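Local coordinates for extracellular solute-binding protein family 1 (Pseudothermotoga lettingae, PDB 5CI5) that binds alpha-D-tagatose and probably delivers a sugar of this kind to an ABC transporter for uptake, at residues P338-T341 / V345-K348. Sequence-based numbering, arbitrary orientation.
Sequences PMPT and VCKK
The carbonyl oxygen of Pro340 is approached by two groups: Cys346 SG lies against it, 3.3 Å from Pro340 O, and Trp116 NE1 gives the same oxygen a weak hydrogen bond. The chain continues from the short strand 339-340, after a short turn, into helix 343-348, which runs at a steep angle to the strand, and the sulfur of Cys346 is the hub of the contact. With SG beside its own backbone N and anti to the carbonyl carbon (chi1 -73°), Cys346 sends the sulfur off the helix toward the strand. There it also meets the proline ring, Pro340 CD standing 3.7 Å from Cys346 SG. On the selenomethionine stem, Met339 CG touches the same sulfur. Cysteine suits this place because its side chain is small, polarisable and able to lie against both a carbonyl and carbon atoms.

Next to it, Val345 touches the same ring through one branch. Its CG1 comes within 3.6 Å of Pro340 CG, while the ring and the valine meet at a slant. Proline suits the position facing Val345 and Cys346: its rigid ring offers a compact apolar surface to two successive helix residues and has no amide hydrogen to satisfy. The strand is a short end piece of the mixed sheet in one lobe of this periplasmic-binding-protein fold, pairing antiparallel with 128-138, which carries the tagatose-pocket residues Tyr135 and Asp137. Helix 325-335 sets Trp328 and Val332 against Pro340, while Met339, extended from chi1 -178° onward, reaches past the cysteine to Trp357, Ile360 and Phe361, which also touches Cys346. Methionine is a long unbranched chain that can thread among such aromatic side chains; the Met339 side chain lies about 9 Å from the bound tagatose.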
loop_
_atom_site.group_PDB
_atom_site.type_symbol
_atom_site.label_atom_id
_atom_site.label_comp_id
_atom_site.label_asym_id
_atom_site.label_seq_id
_atom_site.Cartn_x
_atom_site.Cartn_y
_atom_site.Cartn_z
ATOM N N PRO A 338 -3.164 9.615 -5.181
ATOM C CA PRO A 338 -2.069 8.678 -5.460
ATOM C C PRO A 338 -1.825 8.522 -6.964
ATOM O O PRO A 338 -2.278 9.348 -7.754
ATOM C CB PRO A 338 -2.555 7.350 -4.850
ATOM C CG PRO A 338 -3.794 7.690 -4.047
ATOM C CD PRO A 338 -4.364 8.918 -4.692
HETATM N N MSE A 339 -1.134 7.461 -7.364
HETATM C CA MSE A 339 -0.801 7.275 -8.755
HETATM C C MSE A 339 -1.987 6.721 -9.538
HETATM O O MSE A 339 -2.608 5.730 -9.119
HETATM C CB MSE A 339 0.390 6.328 -8.884
HETATM C CG MSE A 339 0.855 6.087 -10.287
HETATM SE SE MSE A 339 2.534 5.094 -10.201
HETATM C CE MSE A 339 2.547 4.344 -11.945
ATOM N N PRO A 340 -2.304 7.354 -10.680
ATOM C CA PRO A 340 -3.366 6.792 -11.508
ATOM C C PRO A 340 -2.969 5.421 -12.032
ATOM O O PRO A 340 -1.807 5.219 -12.381
ATOM C CB PRO A 340 -3.502 7.791 -12.680
ATOM C CG PRO A 340 -2.783 9.072 -12.232
ATOM C CD PRO A 340 -1.803 8.656 -11.181
ATOM N N THR A 341 -3.922 4.500 -12.094
ATOM C CA THR A 341 -3.719 3.243 -12.810
ATOM C C THR A 341 -3.729 3.433 -14.332
ATOM O O THR A 341 -3.301 2.539 -15.037
ATOM C CB THR A 341 -4.780 2.214 -12.443
ATOM O OG1 THR A 341 -6.085 2.729 -12.745
ATOM C CG2 THR A 341 -4.669 1.887 -10.965
ATOM N N VAL A 345 -3.241 9.266 -18.161
ATOM C CA VAL A 345 -3.263 10.314 -17.146
ATOM C C VAL A 345 -1.885 10.568 -16.532
ATOM O O VAL A 345 -1.495 11.730 -16.292
ATOM C CB VAL A 345 -4.274 9.970 -16.035
ATOM C CG1 VAL A 345 -4.257 10.993 -14.949
ATOM C CG2 VAL A 345 -5.664 9.873 -16.618
ATOM N N CYS A 346 -1.150 9.492 -16.255
ATOM C CA CYS A 346 0.191 9.631 -15.711
ATOM C C CYS A 346 1.079 10.444 -16.648
ATOM O O CYS A 346 1.891 11.247 -16.198
ATOM C CB CYS A 346 0.818 8.261 -15.473
ATOM S SG CYS A 346 0.126 7.360 -14.036
ATOM N N LYS A 347 0.901 10.236 -17.950
ATOM C CA LYS A 347 1.794 10.785 -18.956
ATOM C C LYS A 347 1.380 12.199 -19.342
ATOM O O LYS A 347 2.230 13.030 -19.685
ATOM C CB LYS A 347 1.814 9.897 -20.201
ATOM C CG LYS A 347 2.443 8.519 -19.982
ATOM C CD LYS A 347 2.077 7.579 -21.106
ATOM C CE LYS A 347 2.596 6.160 -20.855
ATOM N NZ LYS A 347 2.185 5.265 -21.986
ATOM N N LYS A 348 0.080 12.456 -19.304
ATOM C CA LYS A 348 -0.471 13.714 -19.817
ATOM C C LYS A 348 -0.668 14.735 -18.716
ATOM O O LYS A 348 -0.754 15.923 -19.006
ATOM C CB LYS A 348 -1.786 13.482 -20.543
ATOM C CG LYS A 348 -1.603 12.714 -21.863
ATOM C CD LYS A 348 -2.897 12.635 -22.647
ATOM C CE LYS A 348 -2.741 11.886 -23.954
ATOM N NZ LYS A 348 -1.529 12.305 -24.707
#